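Local coordinates for protein MGS-MChE2 (Uncultured bacterium, PDB 5JD6) that probably hydrolyses carboxylic ester bonds, as an esterase of the alpha/beta hydrolase family with a likely serine nucleophile, at residues E8-Y13 with A70-E75; L14-G19 with Y41-G46; P21-H26 with K48-E53; T64-F69 with K177-H182; K186-M191 with K215-D220. All blocks are in the same frame, centred on the assembly; numbering follows the deposited sequence.

Interaction 1 (E8-Y13 with A70-E75); sequences EGKFTY and ARYLKE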
# COMPACT_ATOMS: atom_id res chain seq x y z
N GLU A 8 -5.56 6.92 -18.60
CA GLU A 8 -6.93 6.86 -19.08
C GLU A 8 -7.80 7.71 -18.18
O GLU A 8 -7.97 7.41 -16.99
CB GLU A 8 -7.41 5.41 -19.12
CG GLU A 8 -6.53 4.51 -19.97
CD GLU A 8 -6.79 3.04 -19.74
OE1 GLU A 8 -7.53 2.70 -18.79
OE2 GLU A 8 -6.26 2.21 -20.50
N GLY A 9 -8.33 8.80 -18.73
CA GLY A 9 -9.09 9.75 -17.95
C GLY A 9 -8.20 10.45 -16.94
O GLY A 9 -7.13 10.94 -17.29
N LYS A 10 -8.64 10.49 -15.69
CA LYS A 10 -7.86 11.12 -14.63
C LYS A 10 -6.91 10.13 -13.97
O LYS A 10 -6.14 10.49 -13.08
CB LYS A 10 -8.78 11.74 -13.58
CG LYS A 10 -9.63 10.73 -12.82
CD LYS A 10 -10.40 11.39 -11.69
CE LYS A 10 -11.21 10.38 -10.91
NZ LYS A 10 -11.93 11.01 -9.77
N PHE A 11 -6.97 8.87 -14.41
CA PHE A 11 -6.15 7.82 -13.81
C PHE A 11 -4.83 7.61 -14.54
O PHE A 11 -4.81 7.29 -15.73
CB PHE A 11 -6.93 6.50 -13.78
CG PHE A 11 -8.12 6.51 -12.87
CD1 PHE A 11 -7.96 6.66 -11.50
CD2 PHE A 11 -9.40 6.37 -13.38
CE1 PHE A 11 -9.06 6.66 -10.66
CE2 PHE A 11 -10.50 6.38 -12.54
CZ PHE A 11 -10.33 6.52 -11.18
N THR A 12 -3.73 7.79 -13.82
CA THR A 12 -2.41 7.45 -14.31
C THR A 12 -1.87 6.26 -13.52
O THR A 12 -1.84 6.30 -12.29
CB THR A 12 -1.43 8.64 -14.19
OG1 THR A 12 -1.94 9.76 -14.93
CG2 THR A 12 -0.05 8.27 -14.71
N TYR A 13 -1.47 5.21 -14.22
CA TYR A 13 -1.03 3.99 -13.54
C TYR A 13 -0.12 3.11 -14.39
O TYR A 13 -0.18 3.14 -15.62
CB TYR A 13 -2.25 3.18 -13.09
CG TYR A 13 -3.12 2.67 -14.22
CD1 TYR A 13 -4.03 3.51 -14.86
CD2 TYR A 13 -3.05 1.35 -14.64
CE1 TYR A 13 -4.83 3.05 -15.89
CE2 TYR A 13 -3.84 0.88 -15.67
CZ TYR A 13 -4.73 1.74 -16.29
OH TYR A 13 -5.52 1.27 -17.32
N ALA A 70 -8.73 6.57 -0.16
CA ALA A 70 -9.36 5.25 -0.14
C ALA A 70 -10.51 5.18 -1.15
O ALA A 70 -10.64 4.20 -1.88
CB ALA A 70 -9.87 4.93 1.26
N ARG A 71 -11.33 6.22 -1.17
CA ARG A 71 -12.44 6.29 -2.12
C ARG A 71 -11.93 6.44 -3.55
O ARG A 71 -12.58 5.99 -4.50
CB ARG A 71 -13.39 7.44 -1.77
CG ARG A 71 -14.29 7.14 -0.58
CD ARG A 71 -15.32 8.25 -0.36
NE ARG A 71 -14.71 9.46 0.19
CZ ARG A 71 -14.57 9.69 1.49
NH1 ARG A 71 -14.99 8.80 2.38
NH2 ARG A 71 -14.00 10.82 1.90
N TYR A 72 -10.78 7.08 -3.71
CA TYR A 72 -10.15 7.20 -5.02
C TYR A 72 -9.72 5.82 -5.51
O TYR A 72 -9.87 5.50 -6.69
CB TYR A 72 -8.95 8.15 -4.96
CG TYR A 72 -8.30 8.42 -6.30
CD1 TYR A 72 -8.68 9.52 -7.06
CD2 TYR A 72 -7.31 7.59 -6.80
CE1 TYR A 72 -8.09 9.78 -8.28
CE2 TYR A 72 -6.72 7.84 -8.03
CZ TYR A 72 -7.11 8.93 -8.76
OH TYR A 72 -6.53 9.19 -9.98
N LEU A 73 -9.17 5.02 -4.59
CA LEU A 73 -8.78 3.66 -4.91
C LEU A 73 -9.99 2.84 -5.34
O LEU A 73 -9.93 2.09 -6.31
CB LEU A 73 -8.10 3.00 -3.70
CG LEU A 73 -7.91 1.49 -3.81
CD1 LEU A 73 -6.95 1.14 -4.94
CD2 LEU A 73 -7.42 0.90 -2.49
N LYS A 74 -11.08 2.99 -4.59
CA LYS A 74 -12.34 2.32 -4.91
C LYS A 74 -12.82 2.72 -6.31
O LYS A 74 -13.26 1.88 -7.09
CB LYS A 74 -13.40 2.66 -3.87
CG LYS A 74 -14.74 1.99 -4.10
CD LYS A 74 -14.61 0.48 -4.09
CE LYS A 74 -15.97 -0.19 -3.94
NZ LYS A 74 -16.94 0.27 -4.98
N GLU A 75 -12.72 4.01 -6.61
CA GLU A 75 -13.12 4.51 -7.92
C GLU A 75 -12.25 3.91 -9.02
O GLU A 75 -12.72 3.68 -10.14
CB GLU A 75 -13.04 6.04 -7.96
CG GLU A 75 -13.59 6.66 -9.23
CD GLU A 75 -13.47 8.17 -9.25
OE1 GLU A 75 -12.87 8.73 -8.31
OE2 GLU A 75 -13.98 8.79 -10.21
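Phe11 and Tyr72 make the tight half of this contact, an offset edge-to-face pair with ring centroids 5.2 Å apart and planes at 63°. The Phe11 edge comes over one face of Tyr72, its CE1 reaching CZ of Tyr72 at 3.5 Å. Glu75 CG sits at the edge of the Phe11 ring, 3.8 Å from CZ. Both rings are buried: Phe76 and Phe79 also meet Phe11, and Leu54 and Pro55 touch Tyr72. In the alpha/beta hydrolase fold helix 66-80 packs against the outer antiparallel hairpin of the sheet, whose strands 4-8 and 11-16 are joined by a type II' turn from Glu8 to Phe11. Lys10 lies on the solvent side. Its CG stands over the centre of the Phe11 ring, 4.3 Å above the plane, and the extended chain carries NZ to a salt bridge with Glu75 OE1, 2.9 Å long. That oxygen is met on its syn side, 29° out of the carboxylate plane; the bond from Lys10 NZ to Glu75 OE2 is weak.

Interaction 2 (L14-G19 with Y41-G46); sequences LEKGEG and YFPEKG
Lys16 runs extended as far as CE, then bends at chi4 (-66°), which turns NZ toward Glu44. Glu44 bends in its turn at chi2 (-68°), placing CD on the side facing the lysine. The result is a salt bridge of 3.2 Å between Lys16 NZ and Glu44 OE2, at the surface. Nearer the backbone, the aliphatic part of the lysine crosses the Pro43 ring, with Lys16 CD 3.7 Å from Pro43 CG. CB of the same proline presses on bare backbone, 3.5 Å from Gly17 CA; a side chain at Gly17 would crowd it, and the positive phi there also suits a glycine. The lack of a side chain at Gly19 lets its CA make a CA-H...O contact of 3.4 Å with Gly46 O; a CB there would run into that oxygen. The arrangement ties the end of strand 11-16 to the loop that closes the beta-alpha-beta crossover, between helix 36-41 and strand 47-52, in the alpha/beta hydrolase fold.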
# COMPACT_ATOMS: atom_id res chain seq x y z
N LEU A 14 0.72 2.33 -13.73
CA LEU A 14 1.52 1.31 -14.40
C LEU A 14 0.73 0.01 -14.47
O LEU A 14 0.01 -0.34 -13.54
CB LEU A 14 2.85 1.07 -13.68
CG LEU A 14 3.95 2.13 -13.79
CD1 LEU A 14 5.25 1.58 -13.24
CD2 LEU A 14 4.12 2.60 -15.22
N GLU A 15 0.89 -0.71 -15.58
CA GLU A 15 0.17 -1.96 -15.77
C GLU A 15 1.09 -3.00 -16.40
O GLU A 15 1.75 -2.74 -17.40
CB GLU A 15 -1.07 -1.73 -16.64
CG GLU A 15 -2.00 -2.93 -16.74
CD GLU A 15 -3.29 -2.59 -17.48
OE1 GLU A 15 -3.53 -1.40 -17.75
OE2 GLU A 15 -4.05 -3.52 -17.80
N LYS A 16 1.12 -4.18 -15.79
CA LYS A 16 1.91 -5.29 -16.32
C LYS A 16 1.34 -6.60 -15.81
O LYS A 16 1.03 -6.74 -14.63
CB LYS A 16 3.38 -5.16 -15.91
CG LYS A 16 4.32 -6.13 -16.62
CD LYS A 16 5.71 -6.07 -16.03
CE LYS A 16 6.74 -6.74 -16.93
NZ LYS A 16 6.52 -8.20 -17.06
N GLY A 17 1.20 -7.57 -16.71
CA GLY A 17 0.62 -8.85 -16.34
C GLY A 17 -0.79 -9.00 -16.86
O GLY A 17 -1.34 -8.06 -17.44
N GLU A 18 -1.38 -10.17 -16.66
CA GLU A 18 -2.68 -10.47 -17.26
C GLU A 18 -3.67 -11.11 -16.29
O GLU A 18 -4.87 -10.84 -16.36
CB GLU A 18 -2.49 -11.38 -18.47
CG GLU A 18 -1.32 -11.00 -19.36
CD GLU A 18 -1.01 -12.03 -20.43
OE1 GLU A 18 -1.33 -13.22 -20.22
OE2 GLU A 18 -0.44 -11.64 -21.47
N GLY A 19 -3.17 -11.94 -15.38
CA GLY A 19 -4.04 -12.72 -14.51
C GLY A 19 -4.71 -11.95 -13.38
O GLY A 19 -5.29 -10.89 -13.59
N TYR A 41 8.43 -9.81 -11.03
CA TYR A 41 8.20 -11.18 -10.57
C TYR A 41 6.79 -11.69 -10.87
O TYR A 41 6.61 -12.64 -11.63
CB TYR A 41 8.48 -11.27 -9.07
CG TYR A 41 8.36 -12.66 -8.49
CD1 TYR A 41 9.41 -13.57 -8.60
CD2 TYR A 41 7.21 -13.06 -7.83
CE1 TYR A 41 9.30 -14.84 -8.06
CE2 TYR A 41 7.10 -14.33 -7.29
CZ TYR A 41 8.15 -15.22 -7.41
OH TYR A 41 8.03 -16.48 -6.88
N PHE A 42 5.79 -11.04 -10.28
CA PHE A 42 4.42 -11.55 -10.29
C PHE A 42 3.66 -11.56 -11.63
O PHE A 42 2.81 -12.42 -11.83
CB PHE A 42 3.60 -10.78 -9.25
CG PHE A 42 3.96 -11.13 -7.83
CD1 PHE A 42 3.31 -12.16 -7.17
CD2 PHE A 42 4.99 -10.46 -7.18
CE1 PHE A 42 3.65 -12.49 -5.87
CE2 PHE A 42 5.33 -10.79 -5.88
CZ PHE A 42 4.66 -11.81 -5.23
N PRO A 43 3.93 -10.60 -12.54
CA PRO A 43 3.21 -10.73 -13.81
C PRO A 43 3.59 -11.98 -14.61
O PRO A 43 2.81 -12.43 -15.45
CB PRO A 43 3.59 -9.46 -14.57
CG PRO A 43 4.84 -9.01 -13.94
CD PRO A 43 4.70 -9.35 -12.49
N GLU A 44 4.77 -12.52 -14.35
CA GLU A 44 5.21 -13.73 -15.02
C GLU A 44 4.79 -14.97 -14.23
O GLU A 44 5.10 -16.10 -14.60
CB GLU A 44 6.73 -13.72 -15.21
CG GLU A 44 7.26 -12.47 -15.91
CD GLU A 44 6.83 -12.37 -17.36
OE1 GLU A 44 6.40 -13.40 -17.93
OE2 GLU A 44 6.91 -11.26 -17.93
N LYS A 45 4.07 -14.74 -13.13
CA LYS A 45 3.57 -15.83 -12.31
C LYS A 45 2.05 -15.91 -12.38
O LYS A 45 1.42 -16.62 -11.59
CB LYS A 45 4.03 -15.65 -10.86
CG LYS A 45 5.52 -15.86 -10.65
CD LYS A 45 5.90 -17.32 -10.85
CE LYS A 45 7.39 -17.53 -10.68
NZ LYS A 45 8.18 -16.89 -11.77
N GLY A 46 1.46 -15.19 -13.33
CA GLY A 46 0.03 -15.23 -13.55
C GLY A 46 -0.74 -14.15 -12.80
O GLY A 46 -1.91 -14.35 -12.47

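Interaction 3 (P21-H26 with K48-E53); sequences PIVILH and KVLIPE
Ile24 lies side by side with Ile51, both pointing the same way, and its CB is 3.9 Å from Ile51 CG1. With CG1 beside its backbone N and CD1 extended from it (chi2 -180°), Ile24 puts CD1 3.7 Å from Val49 CG1. Strands 20-25 and 47-52 are the parallel pair of a beta-alpha-beta crossover through helix 36-41, in the central sheet of the alpha/beta hydrolase fold. Val38 and Ile39 of that helix touch Ile24 and Ile51. On the other face, Pro21 CB packs on Leu50 CD1 at 4.0 Å, and the Val23 and Pro52 side chains cross at about a right angle, with Val23 CG1 3.9 Å from Pro52 CD. Helix 66-80 covers this face, with Leu73 on Val23 and Phe76 on Pro52, while Lys48 NZ is bound by Tyr82 OH. The backbone ladder runs from Leu50 N to Ile22 O and from Ile24 N to Leu50 O, the latter 2.8 Å long and nearly along the C=O axis. At the next rung Pro52 has no N-H to give, and its CD lies 3.3 Å from Ile24 O instead. Past the strands, His26 lies close to the presumed catalytic residues without touching them. Its NE2 gives a weak, bent bond to Glu53 OE1, 3.0 Å long with 122° at the hydrogen.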
# COMPACT_ATOMS: atom_id res chain seq x y z
N PRO A 21 -5.53 -9.53 -10.55
CA PRO A 21 -5.07 -8.15 -10.36
C PRO A 21 -4.50 -7.87 -8.97
O PRO A 21 -5.15 -8.15 -7.97
CB PRO A 21 -6.34 -7.33 -10.60
CG PRO A 21 -7.45 -8.24 -10.23
CD PRO A 21 -7.00 -9.62 -10.64
N ILE A 22 -3.29 -7.32 -8.94
CA ILE A 22 -2.69 -6.83 -7.71
C ILE A 22 -2.55 -5.32 -7.78
O ILE A 22 -1.78 -4.80 -8.59
CB ILE A 22 -1.31 -7.46 -7.44
CG1 ILE A 22 -1.42 -8.97 -7.28
CG2 ILE A 22 -0.67 -6.84 -6.21
CD1 ILE A 22 -0.10 -9.66 -7.03
N VAL A 23 -3.31 -4.61 -6.95
CA VAL A 23 -3.25 -3.15 -6.92
C VAL A 23 -2.29 -2.68 -5.83
O VAL A 23 -2.47 -3.00 -4.65
CB VAL A 23 -4.64 -2.53 -6.71
CG1 VAL A 23 -4.53 -1.01 -6.69
CG2 VAL A 23 -5.59 -2.98 -7.81
N ILE A 24 -1.29 -1.90 -6.23
CA ILE A 24 -0.23 -1.47 -5.34
C ILE A 24 -0.37 -0.01 -4.93
O ILE A 24 -0.49 0.87 -5.77
CB ILE A 24 1.15 -1.68 -5.99
CG1 ILE A 24 1.48 -3.17 -6.07
CG2 ILE A 24 2.22 -0.94 -5.21
CD1 ILE A 24 2.83 -3.45 -6.70
N LEU A 25 -0.35 0.24 -3.62
CA LEU A 25 -0.41 1.60 -3.10
C LEU A 25 0.90 2.00 -2.43
O LEU A 25 1.22 1.50 -1.35
CB LEU A 25 -1.57 1.75 -2.12
CG LEU A 25 -2.97 1.57 -2.68
CD1 LEU A 25 -4.01 1.72 -1.58
CD2 LEU A 25 -3.23 2.56 -3.80
N HIS A 26 1.65 2.88 -3.07
CA HIS A 26 2.90 3.37 -2.51
C HIS A 26 2.63 4.57 -1.60
O HIS A 26 1.53 5.12 -1.59
CB HIS A 26 3.88 3.76 -3.63
CG HIS A 26 3.47 4.98 -4.39
ND1 HIS A 26 4.22 6.14 -4.39
CD2 HIS A 26 2.40 5.22 -5.18
CE1 HIS A 26 3.62 7.04 -5.14
NE2 HIS A 26 2.52 6.52 -5.63
N LYS A 48 -1.72 -9.77 -12.37
CA LYS A 48 -1.80 -8.47 -13.00
C LYS A 48 -1.41 -7.39 -12.00
O LYS A 48 -2.11 -7.17 -11.01
CB LYS A 48 -3.21 -8.22 -13.53
CG LYS A 48 -3.33 -7.13 -14.58
CD LYS A 48 -4.75 -7.05 -15.10
CE LYS A 48 -4.87 -6.11 -16.27
NZ LYS A 48 -6.29 -5.97 -16.73
N VAL A 49 -0.29 -6.73 -12.24
CA VAL A 49 0.20 -5.71 -11.32
C VAL A 49 -0.20 -4.31 -11.78
O VAL A 49 0.13 -3.88 -12.88
CB VAL A 49 1.72 -5.78 -11.16
CG1 VAL A 49 2.20 -4.73 -10.16
CG2 VAL A 49 2.14 -7.17 -10.71
N LEU A 50 -0.92 -3.60 -10.92
CA LEU A 50 -1.39 -2.25 -11.22
C LEU A 50 -0.91 -1.27 -10.15
O LEU A 50 -1.16 -1.48 -8.96
CB LEU A 50 -2.91 -2.21 -11.32
CG LEU A 50 -3.55 -3.09 -12.39
CD1 LEU A 50 -4.76 -3.83 -11.84
CD2 LEU A 50 -3.94 -2.26 -13.60
N ILE A 51 -0.22 -0.22 -10.57
CA ILE A 51 0.26 0.78 -9.63
C ILE A 51 -0.30 2.16 -9.97
O ILE A 51 0.29 2.90 -10.75
CB ILE A 51 1.80 0.85 -9.60
CG1 ILE A 51 2.39 -0.56 -9.56
CG2 ILE A 51 2.27 1.67 -8.41
CD1 ILE A 51 3.89 -0.58 -9.44
N PRO A 52 -1.45 2.50 -9.37
CA PRO A 52 -2.10 3.79 -9.61
C PRO A 52 -1.44 4.93 -8.85
O PRO A 52 -0.98 4.73 -7.73
CB PRO A 52 -3.53 3.56 -9.10
CG PRO A 52 -3.36 2.55 -8.02
CD PRO A 52 -2.24 1.65 -8.47
N GLU A 53 -1.40 6.11 -9.46
CA GLU A 53 -0.87 7.29 -8.77
C GLU A 53 -1.99 8.05 -8.08
O GLU A 53 -2.83 8.67 -8.73
CB GLU A 53 -0.12 8.19 -9.75
CG GLU A 53 1.04 7.49 -10.40
CD GLU A 53 1.93 6.82 -9.38
OE1 GLU A 53 2.39 7.50 -8.44
OE2 GLU A 53 2.14 5.59 -9.49

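Interaction 4 (T64-F69 with K177-H182); sequences TSVGTF and KSAIRH
The start of helix 66-80 comes up beside the last turn of helix 169-181, the CA atoms of Ser65 and Ser178 lying 5.3 Å apart. Ser178 carries the contact. Its OG stands anti to its backbone N (chi1 171°), which aims the hydroxyl at the start of helix 66-80, and it accepts the amide of Val66 in a hydrogen bond of 2.9 Å and 165° at the hydrogen. The same oxygen packs 3.2 Å from Ser65 CB. Beside it Val66 CG2 rests on the backbone of the other helix, 3.6 Å from Ala179 CA, and the His182 ring comes up to Val66 more loosely. Ser65 sits at the N-cap position, its OG 3.1 Å from Thr68 OG1. An alanine in place of Ser178 would probably leave the Val66 amide without its acceptor and open a gap beside Ser65 CB. The first turn of a helix has amides with no helical acceptor, and here one is met by a side chain from another helix. Helix 169-181 comes between strands 108-113 and 195-200, where alpha/beta hydrolases commonly insert their cap, so this joint probably fastens the cap region to the core.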
# COMPACT_ATOMS: atom_id res chain seq x y z
N THR A 64 -8.23 16.70 1.14
CA THR A 64 -7.05 15.86 1.28
C THR A 64 -7.09 15.07 2.58
O THR A 64 -6.66 15.56 3.62
CB THR A 64 -5.77 16.70 1.22
OG1 THR A 64 -5.81 17.56 0.07
CG2 THR A 64 -4.55 15.81 1.14
N SER A 65 -7.60 13.85 2.50
CA SER A 65 -7.68 12.97 3.66
C SER A 65 -7.45 11.52 3.24
O SER A 65 -7.53 11.19 2.06
CB SER A 65 -9.03 13.12 4.36
OG SER A 65 -10.10 12.82 3.48
N VAL A 66 -7.16 10.67 4.22
CA VAL A 66 -6.95 9.25 3.97
C VAL A 66 -8.23 8.62 3.43
O VAL A 66 -8.18 7.73 2.58
CB VAL A 66 -6.50 8.53 5.26
CG1 VAL A 66 -6.36 7.04 5.03
CG2 VAL A 66 -5.18 9.11 5.74
N GLY A 67 -9.37 9.12 3.89
CA GLY A 67 -10.66 8.66 3.41
C GLY A 67 -10.87 8.95 1.94
O GLY A 67 -11.46 8.14 1.22
N THR A 68 -10.40 10.11 1.50
CA THR A 68 -10.50 10.50 0.10
C THR A 68 -9.67 9.60 -0.80
O THR A 68 -10.12 9.17 -1.87
CB THR A 68 -10.07 11.96 -0.11
OG1 THR A 68 -11.00 12.84 0.53
CG2 THR A 68 -10.00 12.30 -1.59
N PHE A 69 -8.44 9.31 -0.37
CA PHE A 69 -7.54 8.45 -1.13
C PHE A 69 -8.11 7.04 -1.24
O PHE A 69 -7.99 6.39 -2.28
CB PHE A 69 -6.16 8.42 -0.48
CG PHE A 69 -5.53 9.77 -0.33
CD1 PHE A 69 -5.73 10.76 -1.28
CD2 PHE A 69 -4.74 10.07 0.78
CE1 PHE A 69 -5.15 12.01 -1.14
CE2 PHE A 69 -4.17 11.31 0.92
CZ PHE A 69 -4.37 12.29 -0.04
N LYS A 177 -2.52 14.71 9.77
CA LYS A 177 -3.62 14.95 10.70
C LYS A 177 -4.76 13.97 10.45
O LYS A 177 -5.28 13.36 11.38
CB LYS A 177 -4.13 16.39 10.56
CG LYS A 177 -5.39 16.69 11.35
CD LYS A 177 -5.94 18.06 10.99
CE LYS A 177 -7.27 18.32 11.69
NZ LYS A 177 -7.82 19.66 11.33
N SER A 178 -5.12 13.81 9.18
CA SER A 178 -6.17 12.87 8.78
C SER A 178 -5.79 11.43 9.10
O SER A 178 -6.63 10.63 9.52
CB SER A 178 -6.47 13.01 7.29
OG SER A 178 -7.33 11.98 6.84
N ALA A 179 -4.52 11.09 8.90
CA ALA A 179 -4.03 9.74 9.11
C ALA A 179 -4.12 9.32 10.58
O ALA A 179 -4.70 8.28 10.90
CB ALA A 179 -2.59 9.61 8.62
N ILE A 180 -3.55 10.13 11.46
CA ILE A 180 -3.51 9.80 12.89
C ILE A 180 -4.90 9.87 13.52
O ILE A 180 -5.22 9.07 14.41
CB ILE A 180 -2.55 10.75 13.64
CG1 ILE A 180 -1.20 10.80 12.94
CG2 ILE A 180 -2.38 10.29 15.08
CD1 ILE A 180 -0.15 11.57 13.69
N ARG A 181 -5.71 10.81 13.06
CA ARG A 181 -7.10 10.91 13.51
C ARG A 181 -7.86 9.64 13.17
O ARG A 181 -8.75 9.21 13.91
CB ARG A 181 -7.77 12.13 12.88
CG ARG A 181 -9.27 12.24 13.14
CD ARG A 181 -9.88 13.36 12.31
NE ARG A 181 -11.34 13.31 12.30
CZ ARG A 181 -12.10 14.06 11.51
NH1 ARG A 181 -11.54 14.93 10.67
NH2 ARG A 181 -13.42 13.95 11.56
N HIS A 182 -7.47 9.05 12.06
CA HIS A 182 -8.03 7.83 11.51
C HIS A 182 -7.29 6.58 11.95
O HIS A 182 -6.81 5.82 11.13
CB HIS A 182 -7.96 7.97 10.01
CG HIS A 182 -9.27 7.93 9.32
ND1 HIS A 182 -9.61 8.83 8.34
CD2 HIS A 182 -10.32 7.10 9.45
CE1 HIS A 182 -10.81 8.56 7.90
NE2 HIS A 182 -11.27 7.50 8.55

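Interaction 5 (K186-M191 with K215-D220); sequences KDLPKM and KRLLPD
The ring of Pro219 meets a cluster of backbone carbonyls: its CD lies 3.3 Å from Leu188 O and 3.4 Å from Pro189 O, and its CG is 3.7 Å from Met191 O. The ring of Pro189 has less to do, but its CA makes a CA-H...O contact of 3.2 Å with Leu217 O, 160° at the hydrogen. No hydrogen bond crosses here, and three leucines supply the rest of the grip. Leu188, with CG anti to its carbonyl carbon, splits its branches between two partners: CD1 goes to Leu217 CD1 at 3.7 Å, CD2 to Leu218 CD2, also at 3.7 Å. An alanine at Leu188 would probably open a gap beside Leu217 CD1 and Leu218 CD2, though its CB would still touch Leu217 CB. Leu98 of helix 92-103 also touches Leu188 and Met191. The contact thus joins the loop leading into strand 195-200 to the end of helix 208-217, just before strand 221-226 at the edge of the sheet.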
# COMPACT_ATOMS: atom_id res chain seq x y z
N LYS A 186 -8.97 0.27 16.41
CA LYS A 186 -10.34 -0.07 16.79
C LYS A 186 -11.08 -0.85 15.71
O LYS A 186 -11.99 -1.62 16.00
CB LYS A 186 -11.11 1.20 17.14
CG LYS A 186 -10.72 2.40 16.30
CD LYS A 186 -11.88 3.36 16.11
CE LYS A 186 -13.00 2.71 15.31
NZ LYS A 186 -14.06 3.69 14.94
N ASP A 187 -10.69 -0.64 14.45
CA ASP A 187 -11.39 -1.24 13.32
C ASP A 187 -10.84 -2.62 12.97
O ASP A 187 -11.55 -3.46 12.40
CB ASP A 187 -11.32 -0.33 12.10
CG ASP A 187 -11.87 1.06 12.37
OD1 ASP A 187 -13.11 1.22 12.33
OD2 ASP A 187 -11.06 1.98 12.63
N LEU A 188 -9.58 -2.85 13.30
CA LEU A 188 -8.89 -4.11 12.99
C LEU A 188 -9.52 -5.41 13.54
O LEU A 188 -9.57 -6.39 12.80
CB LEU A 188 -7.44 -4.03 13.47
CG LEU A 188 -6.53 -3.02 12.77
CD1 LEU A 188 -5.12 -3.10 13.33
CD2 LEU A 188 -6.53 -3.23 11.26
N PRO A 189 -9.97 -5.43 14.82
CA PRO A 189 -10.42 -6.69 15.45
C PRO A 189 -11.29 -7.62 14.60
O PRO A 189 -11.25 -8.83 14.83
CB PRO A 189 -11.21 -6.20 16.68
CG PRO A 189 -11.23 -4.70 16.60
CD PRO A 189 -10.04 -4.33 15.79
N LYS A 190 -12.06 -7.09 13.66
CA LYS A 190 -12.73 -7.97 12.71
C LYS A 190 -12.85 -7.34 11.32
O LYS A 190 -13.94 -7.08 10.82
CB LYS A 190 -14.11 -8.39 13.25
CG LYS A 190 -14.83 -9.44 12.39
CD LYS A 190 -16.09 -9.95 13.07
CE LYS A 190 -16.86 -10.88 12.15
NZ LYS A 190 -17.49 -10.10 11.05
N MET A 191 -11.69 -7.07 10.73
CA MET A 191 -11.60 -6.89 9.29
C MET A 191 -11.25 -8.27 8.73
O MET A 191 -10.07 -8.63 8.63
CB MET A 191 -10.57 -5.83 8.91
CG MET A 191 -11.01 -4.40 9.23
SD MET A 191 -9.65 -3.21 9.29
CE MET A 191 -8.82 -3.56 7.74
N LYS A 215 -0.86 -8.08 13.74
CA LYS A 215 -1.09 -9.51 13.86
C LYS A 215 -2.05 -9.82 15.01
O LYS A 215 -2.91 -10.70 14.89
CB LYS A 215 0.24 -10.25 14.06
CG LYS A 215 0.10 -11.72 14.45
CD LYS A 215 -0.62 -12.52 13.37
CE LYS A 215 -0.83 -13.96 13.83
NZ LYS A 215 -1.63 -14.74 12.85
N ARG A 216 -1.92 -9.09 16.11
CA ARG A 216 -2.78 -9.28 17.28
C ARG A 216 -4.24 -9.00 16.96
O ARG A 216 -5.11 -9.85 17.17
CB ARG A 216 -2.34 -8.37 18.43
CG ARG A 216 -1.12 -8.86 19.20
CD ARG A 216 -0.98 -8.14 20.54
NE ARG A 216 -0.89 -6.69 20.39
CZ ARG A 216 -1.84 -5.84 20.74
NH1 ARG A 216 -2.98 -6.28 21.26
NH2 ARG A 216 -1.67 -4.53 20.57
N LEU A 217 -4.51 -7.80 16.46
CA LEU A 217 -5.87 -7.32 16.29
C LEU A 217 -6.60 -7.97 15.12
O LEU A 217 -7.75 -8.38 15.25
CB LEU A 217 -5.86 -5.80 16.13
CG LEU A 217 -5.17 -5.05 17.27
CD1 LEU A 217 -5.06 -3.56 16.97
CD2 LEU A 217 -5.89 -5.28 18.59
N LEU A 218 -5.93 -8.07 13.97
CA LEU A 218 -6.53 -8.69 12.79
C LEU A 218 -6.88 -10.15 13.04
O LEU A 218 -6.03 -10.93 13.48
CB LEU A 218 -5.60 -8.57 11.59
CG LEU A 218 -5.53 -7.20 10.91
CD1 LEU A 218 -4.46 -7.19 9.83
CD2 LEU A 218 -6.89 -6.83 10.32
N PRO A 219 -8.14 -10.53 12.76
CA PRO A 219 -8.62 -11.90 12.99
C PRO A 219 -7.94 -12.93 12.09
O PRO A 219 -7.56 -14.00 12.57
CB PRO A 219 -10.12 -11.79 12.67
CG PRO A 219 -10.23 -10.63 11.75
CD PRO A 219 -9.18 -9.66 12.20
N ASP A 220 -7.79 -12.61 10.81
CA ASP A 220 -7.19 -13.54 9.86
C ASP A 220 -5.97 -12.92 9.19
O ASP A 220 -6.06 -12.37 8.10
CB ASP A 220 -8.22 -13.96 8.81
CG ASP A 220 -7.69 -15.04 7.87
OD1 ASP A 220 -6.73 -15.74 8.25
OD2 ASP A 220 -8.24 -15.18 6.76

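Overall arrangement
Interactions 1, 2 and 3 share one end of the sheet, where strand 11-16 runs antiparallel to 47-52. Interaction 3 has its centre about 11 Å from that of interaction 1 and about 10 Å from that of interaction 2, and backbone bonds join them: Thr12 O to Glu53 N, and Lys16 O to Val49 N at 2.7 Å. Helix 66-80 links interaction 1 to interaction 4, their centres about 17 Å apart. Interaction 5 lies at the other end of the sheet, its centre about 24 Å from that of interaction 3. Interaction 3 reaches toward the probable triad, Ser91, His231 and Asp203: Leu25 touches the putative nucleophile elbow, and His26 lies near the triad without touching it.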